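Serine protease inhibitor 2 (Anopheles gambiae, PDB 3PZF) inhibits clip-domain serine proteases, including CLIPB9, with which it forms a covalent complex, and so restrains phenoloxidase activation and melanization in mosquito hemolymph. Local coordinates at residues K49-L54 and I108-F113; A149-W154 and T178-I183; K123-A128 and H133-K138; S76-Q79 and H85-S88. All blocks are in the same frame, centred on the assembly; numbering follows the deposited sequence. Where two conformers were deposited one is given.

Contact 1: residues K49-L54 and I108-F113; sequences KILLTL and IATNFF
Leu54 and Leu51, one turn of helix 45-58, press on Thr110 and Phe112 of strand 105-115. The side chain of Leu54 sets out from the helix toward the strand, and its CB meets the edge of the Phe112 ring, near the ring plane, 3.9 Å from Phe112 CZ. With CG anti to the carbonyl carbon (chi1 -76°), Leu54 CD1 comes tip to tip with the methyl of Thr110, 3.8 Å from CG2. The same methyl takes a second leucine from a different direction. Leu51 CD2 crosses it obliquely at 3.4 Å from Thr110 CG2, tighter than an ordinary carbon-carbon contact. Thr110 thus offers its methyl to both leucines, while its hydroxyl is spent on Asn181 of the neighbouring strand 177-188. No hydrogen bond links helix and strand here; the join is buried and apolar, and the two run in roughly the same direction, their axes 33° apart. On the helix side, Ile50 and Thr53 lean on helix 83-98, and helix 122-132 closes the end of the contact, with Tyr124 packed on Phe112. The strand's alternate residues Ala109, Asn111 and Phe113 face the other way, against helix 144-158, so strand 105-115 is sandwiched between helices.

Contact 2: residues A149-W154 and T178-I183; sequences ATINNW and TLVNVI
Trp154 and Ile151 seat helix 144-158, the helix lettered F in serpins, on Val180 and Val182 of strand 177-188, one of the long strands of the central sheet A. Helix and strand run nearly alongside, 24° apart in direction, with 10.5 Å between their axes. Trp154 does most of the work. Its CG lies anti to the backbone N (chi1 176°), which sends the indole down toward the sheet, six-membered ring first. The corner atom CZ3 then meets two valines on the same face of the strand: it lies 3.8 Å from Val180 CG1 and 4.1 Å from Val182 CG2, both approaching the ring obliquely and from opposite sides of the indole plane. One turn earlier, Ile151 drops its branch methyl onto the other arm of Val180, with CG2 4.1 Å from Val180 CG2, so the two methyls of this valine serve different helix residues. Trp154 also meets Phe113 of the adjacent strand edge-to-face. The polar side chain of Asn152 turns elsewhere, bonding to the backbone of Ile166 and Val167. With no hydrogen bond between helix and strand, the contact depends on shape and apolar burial alone, without directional bonds to break; that is consistent with the rearrangement of sheet A beneath this helix when inhibitory serpins take up their reactive loop.

Contact 3: residues K123-A128 and H133-K138; sequences KYQQIA and HAMLEK
Leu136 lays its two methyls along the edge of the Tyr124 ring: CD1 is 3.9 Å from Tyr124 CD2, and CD2 is 3.9 Å from Tyr124 CE2. The side chains cross at about a right angle, the tyrosine reaching down from the helix with CG anti to its own backbone N (chi1 -172°) until its hydroxyl bonds to Leu54 O of helix 45-58. Leu136 CD1 also tucks against Gln125, 3.8 Å from that residue's CD, where the glutamine chain bends at chi2 and lays its amide beside the backbone of Met135 and Leu136. The methyl of Ala128 adds to this packing, its CB 4.1 Å from Leu136 CD1. These residues belong to the connection that leaves strand 105-115, passes through helix 122-132 and returns as strand 134-139, parallel to and paired with the first. The turn back is sharp. His133 takes a left-handed backbone conformation with positive phi just past the helix, and its ring nitrogen NE2 bonds to Glu95. The next amide, Ala134 N, reaches back to Ala128 O at 3.0 Å, nearly straight at 170° but well above the carbonyl plane. Beyond it, Ala134 rests its side chain on Leu54 and Thr110.

Contact 4: residues S76-Q79 and H85-S88; sequences SVIQ and HTRS
The chain at Ile78 and Gln79 is extended and irregular, and it runs past the first turns of helix 83-98 closely enough to put the alpha carbons (CA) of Gln79 and Thr86 5.0 Å apart. The one hydrogen bond across the contact is from backbone to side chain: Gln79 N gives its hydrogen to Thr86 OG1, at 3.3 Å and 150°, a rather long bond. The same hydroxyl also donates to Asn82 O, just ahead of the helix, so it is used in both roles. Apolar atoms gather round it. Ile78 CG2 comes within 3.5 Å of Thr86 OG1, and Gln79 CB lies 3.6 Å from the same oxygen. Gln79 CB has a second job, for it sits over one face of the His85 imidazole, 4.1 Å from the ring centroid and 28° off the normal, a CH-pi contact biased toward His85 CD2. With the histidine CG anti to the backbone N (chi1 -172°), the ring lies alongside Gln79 CB; His85 itself is exposed. Beyond CB, Gln79 folds back at chi2 and its OE1 is bonded to Gln22. Inward, Val77 and Thr86 both pack on Thr53 of helix 45-58, where Ile78 also touches Tyr56. Val77 O is held by Tyr90 of helix 83-98, and Thr86 separately touches Tyr132 of helix 122-132. The loop thus lies against helices 45-58 and 83-98, with Val77 also on Phe25 of helix 24-35.

How the contacts relate
Along the chain, contact 1 opens first and encloses contact 4; contact 3 follows, then contact 2. Strand 105-115 ties the group together, paired with strand 134-139 of contact 3 on one edge and with strand 177-188 of contact 2 on the other, so their centres lie about 10 and 11 Å from that of contact 1. Helix 45-58 and helix 144-158 pack on opposite faces of this part of sheet A. Contact 4 packs on helix 45-58 through Thr53, about 14 Å between centres from contact 1. Contacts 1 to 3 lie on strands that, as in other inhibitory serpins, would probably shift when the reactive loop inserts between strands 177-188 and 332-341.

Contact 1: residues K49-L54 and I108-F113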
loop_
_atom_site.group_PDB
_atom_site.type_symbol
_atom_site.label_atom_id
_atom_site.label_comp_id
_atom_site.label_asym_id
_atom_site.label_seq_id
_atom_site.Cartn_x
_atom_site.Cartn_y
_atom_site.Cartn_z
ATOM N N LYS A 49 1.506 -3.654 7.754
ATOM C CA LYS A 49 2.398 -4.029 8.850
ATOM C C LYS A 49 2.157 -3.151 10.075
ATOM O O LYS A 49 2.234 -3.629 11.208
ATOM C CB LYS A 49 3.859 -3.985 8.400
ATOM C CG LYS A 49 4.096 -4.927 7.219
ATOM C CD LYS A 49 5.619 -5.208 7.034
ATOM C CE LYS A 49 6.391 -4.001 6.532
ATOM N NZ LYS A 49 7.821 -4.410 6.135
ATOM N N ILE A 50 1.859 -1.876 9.856
ATOM C CA ILE A 50 1.467 -1.000 10.971
ATOM C C ILE A 50 0.227 -1.566 11.719
ATOM O O ILE A 50 0.189 -1.556 12.966
ATOM C CB ILE A 50 1.141 0.444 10.485
ATOM C CG1 ILE A 50 2.391 1.141 9.919
ATOM C CG2 ILE A 50 0.590 1.283 11.643
ATOM C CD1 ILE A 50 3.539 1.202 10.877
ATOM N N LEU A 51 -0.774 -2.017 10.975
ATOM C CA LEU A 51 -2.004 -2.567 11.579
ATOM C C LEU A 51 -1.682 -3.784 12.423
ATOM O O LEU A 51 -2.178 -3.955 13.543
ATOM C CB LEU A 51 -3.011 -3.003 10.491
ATOM C CG LEU A 51 -3.432 -1.890 9.549
ATOM C CD1 LEU A 51 -4.545 -2.357 8.576
ATOM C CD2 LEU A 51 -3.902 -0.724 10.403
ATOM N N LEU A 52 -0.870 -4.657 11.857
ATOM C CA LEU A 52 -0.452 -5.865 12.558
ATOM C C LEU A 52 0.355 -5.539 13.801
ATOM O O LEU A 52 0.201 -6.204 14.813
ATOM C CB LEU A 52 0.351 -6.775 11.636
ATOM C CG LEU A 52 -0.441 -7.334 10.444
ATOM C CD1 LEU A 52 0.508 -8.106 9.514
ATOM C CD2 LEU A 52 -1.569 -8.224 10.957
ATOM N N THR A 53 1.192 -4.506 13.737
ATOM C CA THR A 53 1.997 -4.135 14.894
ATOM C C THR A 53 1.092 -3.503 15.953
ATOM O O THR A 53 1.270 -3.759 17.135
ATOM C CB THR A 53 3.152 -3.209 14.512
ATOM O OG1 THR A 53 3.941 -3.854 13.499
ATOM C CG2 THR A 53 4.079 -2.921 15.774
ATOM N N LEU A 54 0.068 -2.746 15.553
ATOM C CA LEU A 54 -0.878 -2.225 16.587
ATOM C C LEU A 54 -1.586 -3.367 17.296
ATOM O O LEU A 54 -1.827 -3.325 18.503
ATOM C CB LEU A 54 -1.890 -1.281 15.958
ATOM C CG LEU A 54 -1.312 0.111 15.636
ATOM C CD1 LEU A 54 -2.186 0.785 14.584
ATOM C CD2 LEU A 54 -1.182 1.003 16.910
ATOM N N ILE A 108 -0.979 8.557 5.936
ATOM C CA ILE A 108 -1.447 7.238 6.336
ATOM C C ILE A 108 -2.329 7.412 7.578
ATOM O O ILE A 108 -1.909 8.015 8.573
ATOM C CB ILE A 108 -0.257 6.327 6.655
ATOM C CG1 ILE A 108 0.566 6.065 5.384
ATOM C CG2 ILE A 108 -0.708 5.001 7.272
ATOM C CD1 ILE A 108 1.973 5.496 5.750
ATOM N N ALA A 109 -3.565 6.933 7.515
ATOM C CA ALA A 109 -4.503 7.147 8.616
ATOM C C ALA A 109 -5.054 5.816 9.089
ATOM O O ALA A 109 -5.455 4.973 8.278
ATOM C CB ALA A 109 -5.624 8.077 8.202
ATOM N N THR A 110 -5.096 5.641 10.409
ATOM C CA THR A 110 -5.478 4.362 10.980
ATOM C C THR A 110 -6.314 4.626 12.229
ATOM O O THR A 110 -5.940 5.451 13.066
ATOM C CB THR A 110 -4.208 3.535 11.391
ATOM O OG1 THR A 110 -3.344 3.349 10.272
ATOM C CG2 THR A 110 -4.592 2.158 11.973
ATOM N N ASN A 111 -7.440 3.927 12.350
ATOM C CA ASN A 111 -8.361 4.104 13.476
ATOM C C ASN A 111 -8.969 2.766 13.897
ATOM O O ASN A 111 -9.469 2.028 13.050
ATOM C CB ASN A 111 -9.508 5.050 13.055
ATOM C CG ASN A 111 -10.209 5.720 14.234
ATOM O OD1 ASN A 111 -10.288 5.172 15.337
ATOM N ND2 ASN A 111 -10.759 6.911 13.983
ATOM N N PHE A 112 -8.957 2.473 15.193
ATOM C CA PHE A 112 -9.829 1.437 15.740
ATOM C C PHE A 112 -11.172 2.089 16.089
ATOM O O PHE A 112 -11.206 3.054 16.837
ATOM C CB PHE A 112 -9.304 0.862 17.040
ATOM C CG PHE A 112 -8.047 0.041 16.918
ATOM C CD1 PHE A 112 -8.110 -1.346 16.886
ATOM C CD2 PHE A 112 -6.801 0.653 16.945
ATOM C CE1 PHE A 112 -6.933 -2.101 16.818
ATOM C CE2 PHE A 112 -5.638 -0.102 16.913
ATOM C CZ PHE A 112 -5.710 -1.478 16.856
ATOM N N PHE A 113 -12.261 1.564 15.548
ATOM C CA PHE A 113 -13.611 2.007 15.922
ATOM C C PHE A 113 -14.189 0.968 16.887
ATOM O O PHE A 113 -14.449 -0.175 16.505
ATOM C CB PHE A 113 -14.473 2.167 14.663
ATOM C CG PHE A 113 -14.015 3.285 13.747
ATOM C CD1 PHE A 113 -14.360 4.599 14.025
ATOM C CD2 PHE A 113 -13.202 3.032 12.636
ATOM C CE1 PHE A 113 -13.947 5.628 13.217
ATOM C CE2 PHE A 113 -12.785 4.067 11.817
ATOM C CZ PHE A 113 -13.151 5.365 12.105
#

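Contact 2: residues A149-W154 and T178-I183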
loop_
_atom_site.group_PDB
_atom_site.type_symbol
_atom_site.label_atom_id
_atom_site.label_comp_id
_atom_site.label_asym_id
_atom_site.label_seq_id
_atom_site.Cartn_x
_atom_site.Cartn_y
_atom_site.Cartn_z
ATOM N N ALA A 149 -21.619 5.894 8.744
ATOM C CA ALA A 149 -21.469 7.315 8.440
ATOM C C ALA A 149 -20.243 7.892 9.143
ATOM O O ALA A 149 -19.479 8.664 8.561
ATOM C CB ALA A 149 -22.727 8.077 8.858
ATOM N N THR A 150 -20.051 7.513 10.397
ATOM C CA THR A 150 -18.930 8.030 11.151
ATOM C C THR A 150 -17.619 7.568 10.514
ATOM O O THR A 150 -16.717 8.369 10.283
ATOM C CB THR A 150 -19.005 7.591 12.607
ATOM O OG1 THR A 150 -20.176 8.170 13.215
ATOM C CG2 THR A 150 -17.773 8.053 13.351
ATOM N N ILE A 151 -17.522 6.274 10.229
ATOM C CA ILE A 151 -16.311 5.717 9.640
ATOM C C ILE A 151 -16.050 6.319 8.254
ATOM O O ILE A 151 -14.925 6.677 7.933
ATOM C CB ILE A 151 -16.391 4.180 9.561
ATOM C CG1 ILE A 151 -16.387 3.601 10.987
ATOM C CG2 ILE A 151 -15.203 3.622 8.722
ATOM C CD1 ILE A 151 -16.711 2.135 11.069
ATOM N N ASN A 152 -17.095 6.457 7.445
ATOM C CA ASN A 152 -16.920 6.973 6.095
ATOM C C ASN A 152 -16.525 8.446 6.083
ATOM O O ASN A 152 -15.677 8.852 5.288
ATOM C CB ASN A 152 -18.160 6.691 5.246
ATOM C CG ASN A 152 -18.334 5.209 4.981
ATOM O OD1 ASN A 152 -17.354 4.461 4.962
ATOM N ND2 ASN A 152 -19.560 4.777 4.785
ATOM N N ASN A 153 -17.076 9.233 6.998
ATOM C CA ASN A 153 -16.694 10.635 7.081
ATOM C C ASN A 153 -15.241 10.759 7.551
ATOM O O ASN A 153 -14.535 11.675 7.161
ATOM C CB ASN A 153 -17.645 11.413 7.998
ATOM C CG ASN A 153 -19.055 11.527 7.418
ATOM O OD1 ASN A 153 -19.287 11.221 6.242
ATOM N ND2 ASN A 153 -19.999 11.977 8.240
ATOM N N TRP A 154 -14.796 9.816 8.376
ATOM C CA TRP A 154 -13.424 9.807 8.846
ATOM C C TRP A 154 -12.492 9.511 7.671
ATOM O O TRP A 154 -11.429 10.125 7.527
ATOM C CB TRP A 154 -13.264 8.770 9.964
ATOM C CG TRP A 154 -11.867 8.619 10.466
ATOM C CD1 TRP A 154 -11.268 9.320 11.481
ATOM C CD2 TRP A 154 -10.889 7.703 9.976
ATOM N NE1 TRP A 154 -9.964 8.901 11.637
ATOM C CE2 TRP A 154 -9.708 7.900 10.732
ATOM C CE3 TRP A 154 -10.893 6.731 8.972
ATOM C CZ2 TRP A 154 -8.559 7.163 10.518
ATOM C CZ3 TRP A 154 -9.746 5.993 8.765
ATOM C CH2 TRP A 154 -8.592 6.217 9.525
ATOM N N THR A 178 -13.572 -2.557 14.777
ATOM C CA THR A 178 -13.210 -2.557 13.365
ATOM C C THR A 178 -11.963 -1.700 13.238
ATOM O O THR A 178 -11.891 -0.614 13.803
ATOM C CB THR A 178 -14.321 -1.984 12.478
ATOM O OG1 THR A 178 -15.534 -2.735 12.678
ATOM C CG2 THR A 178 -13.949 -2.092 11.003
ATOM N N LEU A 179 -10.967 -2.206 12.525
ATOM C CA LEU A 179 -9.700 -1.517 12.418
ATOM C C LEU A 179 -9.654 -1.067 10.971
ATOM O O LEU A 179 -9.766 -1.902 10.077
ATOM C CB LEU A 179 -8.551 -2.487 12.713
ATOM C CG LEU A 179 -7.123 -1.969 12.519
ATOM C CD1 LEU A 179 -6.878 -0.661 13.253
ATOM C CD2 LEU A 179 -6.098 -3.023 12.985
ATOM N N VAL A 180 -9.486 0.235 10.740
ATOM C CA VAL A 180 -9.603 0.803 9.391
ATOM C C VAL A 180 -8.327 1.542 9.069
ATOM O O VAL A 180 -7.833 2.289 9.895
ATOM C CB VAL A 180 -10.792 1.792 9.318
ATOM C CG1 VAL A 180 -10.888 2.417 7.917
ATOM C CG2 VAL A 180 -12.082 1.078 9.642
ATOM N N ASN A 181 -7.780 1.314 7.876
ATOM C CA ASN A 181 -6.624 2.046 7.422
ATOM C C ASN A 181 -6.843 2.585 6.014
ATOM O O ASN A 181 -7.345 1.884 5.143
ATOM C CB ASN A 181 -5.385 1.151 7.419
ATOM C CG ASN A 181 -4.187 1.827 6.783
ATOM O OD1 ASN A 181 -3.485 2.621 7.420
ATOM N ND2 ASN A 181 -3.959 1.535 5.532
ATOM N N VAL A 182 -6.458 3.835 5.801
ATOM C CA VAL A 182 -6.497 4.423 4.471
ATOM C C VAL A 182 -5.194 5.171 4.229
ATOM O O VAL A 182 -4.450 5.498 5.150
ATOM C CB VAL A 182 -7.706 5.382 4.255
ATOM C CG1 VAL A 182 -9.032 4.615 4.342
ATOM C CG2 VAL A 182 -7.697 6.502 5.281
ATOM N N ILE A 183 -4.913 5.433 2.960
ATOM C CA ILE A 183 -3.689 6.123 2.593
ATOM C C ILE A 183 -4.003 7.034 1.427
ATOM O O ILE A 183 -4.899 6.740 0.632
ATOM C CB ILE A 183 -2.577 5.155 2.194
ATOM C CG1 ILE A 183 -1.269 5.934 1.982
ATOM C CG2 ILE A 183 -2.993 4.382 0.929
ATOM C CD1 ILE A 183 -0.038 5.034 1.768
#

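Contact 3: residues K123-A128 and H133-K138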
loop_
_atom_site.group_PDB
_atom_site.type_symbol
_atom_site.label_atom_id
_atom_site.label_comp_id
_atom_site.label_asym_id
_atom_site.label_seq_id
_atom_site.Cartn_x
_atom_site.Cartn_y
_atom_site.Cartn_z
ATOM N N LYS A 123 -3.005 4.324 28.255
ATOM C CA LYS A 123 -1.635 4.157 27.822
ATOM C C LYS A 123 -1.626 3.622 26.374
ATOM O O LYS A 123 -0.760 3.986 25.579
ATOM C CB LYS A 123 -0.885 3.261 28.805
ATOM C CG LYS A 123 -0.767 3.941 30.178
ATOM C CD LYS A 123 0.118 3.198 31.138
ATOM C CE LYS A 123 0.068 3.918 32.514
ATOM N NZ LYS A 123 0.633 3.095 33.586
ATOM N N TYR A 124 -2.623 2.820 26.001
ATOM C CA TYR A 124 -2.675 2.309 24.613
ATOM C C TYR A 124 -2.974 3.414 23.591
ATOM O O TYR A 124 -2.331 3.486 22.550
ATOM C CB TYR A 124 -3.708 1.175 24.451
ATOM C CG TYR A 124 -3.597 0.538 23.078
ATOM C CD1 TYR A 124 -2.658 -0.461 22.834
ATOM C CD2 TYR A 124 -4.384 0.967 22.021
ATOM C CE1 TYR A 124 -2.512 -1.030 21.566
ATOM C CE2 TYR A 124 -4.254 0.392 20.757
ATOM C CZ TYR A 124 -3.309 -0.596 20.540
ATOM O OH TYR A 124 -3.152 -1.148 19.294
ATOM N N GLN A 125 -3.956 4.271 23.860
ATOM C CA GLN A 125 -4.212 5.397 22.966
ATOM C C GLN A 125 -2.915 6.209 22.832
ATOM O O GLN A 125 -2.547 6.617 21.741
ATOM C CB GLN A 125 -5.392 6.258 23.482
ATOM C CG GLN A 125 -5.706 7.504 22.615
ATOM C CD GLN A 125 -6.852 7.310 21.608
ATOM O OE1 GLN A 125 -7.966 6.902 21.972
ATOM N NE2 GLN A 125 -6.596 7.653 20.354
ATOM N N GLN A 126 -2.191 6.402 23.934
ATOM C CA GLN A 126 -0.910 7.122 23.900
ATOM C C GLN A 126 0.106 6.514 22.922
ATOM O O GLN A 126 0.624 7.212 22.040
ATOM C CB GLN A 126 -0.288 7.175 25.306
ATOM N N ILE A 127 0.422 5.231 23.089
ATOM C CA ILE A 127 1.374 4.568 22.188
ATOM C C ILE A 127 0.878 4.601 20.750
ATOM O O ILE A 127 1.641 4.832 19.816
ATOM C CB ILE A 127 1.599 3.105 22.594
ATOM C CG1 ILE A 127 2.269 3.035 23.971
ATOM C CG2 ILE A 127 2.494 2.400 21.589
ATOM C CD1 ILE A 127 3.437 3.937 24.097
ATOM N N ALA A 128 -0.406 4.368 20.555
ATOM C CA ALA A 128 -0.940 4.293 19.201
ATOM C C ALA A 128 -0.735 5.623 18.478
ATOM O O ALA A 128 -0.258 5.640 17.347
ATOM C CB ALA A 128 -2.415 3.912 19.232
ATOM N N HIS A 133 0.949 6.657 14.828
ATOM C CA HIS A 133 0.092 7.671 14.239
ATOM C C HIS A 133 -1.291 7.104 13.930
ATOM O O HIS A 133 -1.857 7.326 12.854
ATOM C CB HIS A 133 0.796 8.269 13.024
ATOM C CG HIS A 133 2.069 8.960 13.403
ATOM N ND1 HIS A 133 2.084 10.144 14.108
ATOM C CD2 HIS A 133 3.366 8.593 13.261
ATOM C CE1 HIS A 133 3.334 10.504 14.339
ATOM N NE2 HIS A 133 4.131 9.577 13.836
ATOM N N ALA A 134 -1.797 6.366 14.913
ATOM C CA ALA A 134 -3.117 5.738 14.888
ATOM C C ALA A 134 -3.962 6.223 16.066
ATOM O O ALA A 134 -3.425 6.646 17.101
ATOM C CB ALA A 134 -2.956 4.229 14.962
ATOM N N MET A 135 -5.286 6.140 15.932
ATOM C CA MET A 135 -6.174 6.585 17.002
ATOM C C MET A 135 -7.276 5.558 17.245
ATOM O O MET A 135 -7.406 4.594 16.485
ATOM C CB MET A 135 -6.777 7.943 16.652
ATOM C CG MET A 135 -5.744 9.057 16.621
ATOM S SD MET A 135 -6.442 10.715 16.451
ATOM C CE MET A 135 -5.945 11.122 14.769
ATOM N N LEU A 136 -8.020 5.760 18.334
ATOM C CA LEU A 136 -9.174 4.945 18.665
ATOM C C LEU A 136 -10.345 5.859 18.969
ATOM O O LEU A 136 -10.206 6.854 19.685
ATOM C CB LEU A 136 -8.882 4.059 19.882
ATOM C CG LEU A 136 -7.650 3.163 19.694
ATOM C CD1 LEU A 136 -6.385 3.799 20.299
ATOM C CD2 LEU A 136 -7.881 1.792 20.300
ATOM N N GLU A 137 -11.502 5.478 18.457
ATOM C CA GLU A 137 -12.738 6.246 18.631
ATOM C C GLU A 137 -13.878 5.322 19.035
ATOM O O GLU A 137 -13.956 4.197 18.559
ATOM C CB GLU A 137 -13.051 6.896 17.290
ATOM C CG GLU A 137 -14.175 7.898 17.281
ATOM C CD GLU A 137 -14.278 8.579 15.927
ATOM O OE1 GLU A 137 -15.409 8.850 15.485
ATOM O OE2 GLU A 137 -13.219 8.833 15.307
ATOM N N LYS A 138 -14.781 5.803 19.886
ATOM C CA LYS A 138 -15.932 5.013 20.335
ATOM C C LYS A 138 -17.108 5.220 19.387
ATOM O O LYS A 138 -17.401 6.336 18.978
ATOM C CB LYS A 138 -16.361 5.414 21.754
ATOM C CG LYS A 138 -15.232 5.483 22.777
ATOM C CD LYS A 138 -14.434 4.177 22.862
ATOM C CE LYS A 138 -15.298 3.007 23.316
ATOM N NZ LYS A 138 -15.928 3.232 24.640
#

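Contact 4: residues S76-Q79 and H85-S88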
loop_
_atom_site.group_PDB
_atom_site.type_symbol
_atom_site.label_atom_id
_atom_site.label_comp_id
_atom_site.label_asym_id
_atom_site.label_seq_id
_atom_site.Cartn_x
_atom_site.Cartn_y
_atom_site.Cartn_z
ATOM N N SER A 76 7.245 -11.784 11.436
ATOM C CA SER A 76 8.030 -11.202 10.351
ATOM C C SER A 76 7.730 -9.719 10.164
ATOM O O SER A 76 8.200 -9.083 9.219
ATOM C CB SER A 76 7.756 -11.945 9.047
ATOM O OG SER A 76 6.407 -11.778 8.645
ATOM N N VAL A 77 6.934 -9.181 11.069
ATOM C CA VAL A 77 6.565 -7.788 11.044
ATOM C C VAL A 77 7.161 -7.053 12.241
ATOM O O VAL A 77 7.338 -5.840 12.211
ATOM C CB VAL A 77 5.014 -7.681 11.049
ATOM C CG1 VAL A 77 4.526 -6.496 11.872
ATOM C CG2 VAL A 77 4.489 -7.652 9.638
ATOM N N ILE A 78 7.491 -7.789 13.297
ATOM C CA ILE A 78 8.033 -7.190 14.511
ATOM C C ILE A 78 9.560 -7.145 14.458
ATOM O O ILE A 78 10.181 -8.016 13.850
ATOM C CB ILE A 78 7.575 -7.984 15.771
ATOM C CG1 ILE A 78 6.043 -7.945 15.895
ATOM C CG2 ILE A 78 8.266 -7.466 17.043
ATOM C CD1 ILE A 78 5.414 -6.566 15.703
ATOM N N GLN A 79 10.153 -6.141 15.113
ATOM C CA GLN A 79 11.592 -5.939 15.071
ATOM C C GLN A 79 12.284 -6.618 16.233
ATOM O O GLN A 79 12.153 -6.184 17.374
ATOM C CB GLN A 79 11.924 -4.446 15.095
ATOM C CG GLN A 79 11.376 -3.672 13.909
ATOM C CD GLN A 79 11.762 -4.285 12.575
ATOM O OE1 GLN A 79 10.903 -4.521 11.730
ATOM N NE2 GLN A 79 13.061 -4.543 12.377
ATOM N N HIS A 85 12.456 -1.075 20.041
ATOM C CA HIS A 85 12.982 -1.018 18.680
ATOM C C HIS A 85 11.828 -0.973 17.701
ATOM O O HIS A 85 11.916 -0.350 16.646
ATOM C CB HIS A 85 13.800 -2.258 18.345
ATOM C CG HIS A 85 14.523 -2.166 17.033
ATOM N ND1 HIS A 85 14.643 -0.985 16.326
ATOM C CD2 HIS A 85 15.181 -3.103 16.307
ATOM C CE1 HIS A 85 15.331 -1.203 15.219
ATOM N NE2 HIS A 85 15.670 -2.480 15.183
ATOM N N THR A 86 10.757 -1.694 18.031
ATOM C CA THR A 86 9.635 -1.810 17.102
ATOM C C THR A 86 8.972 -0.449 16.948
ATOM O O THR A 86 8.703 -0.002 15.829
ATOM C CB THR A 86 8.623 -2.881 17.578
ATOM O OG1 THR A 86 9.261 -4.165 17.564
ATOM C CG2 THR A 86 7.380 -2.938 16.689
ATOM N N ARG A 87 8.722 0.209 18.071
ATOM C CA ARG A 87 8.141 1.533 18.068
ATOM C C ARG A 87 9.011 2.527 17.306
ATOM O O ARG A 87 8.503 3.225 16.452
ATOM C CB ARG A 87 7.908 2.015 19.491
ATOM C CG ARG A 87 6.723 1.323 20.146
ATOM C CD ARG A 87 6.736 1.527 21.700
ATOM N NE ARG A 87 5.676 0.727 22.311
ATOM C CZ ARG A 87 5.468 0.633 23.627
ATOM N NH1 ARG A 87 6.238 1.305 24.472
ATOM N NH2 ARG A 87 4.484 -0.128 24.093
ATOM N N SER A 88 10.305 2.606 17.609
ATOM C CA SER A 88 11.144 3.617 16.966
ATOM C C SER A 88 11.289 3.337 15.478
ATOM O O SER A 88 11.342 4.258 14.687
ATOM C CB SER A 88 12.523 3.745 17.633
ATOM O OG SER A 88 13.180 2.498 17.694
#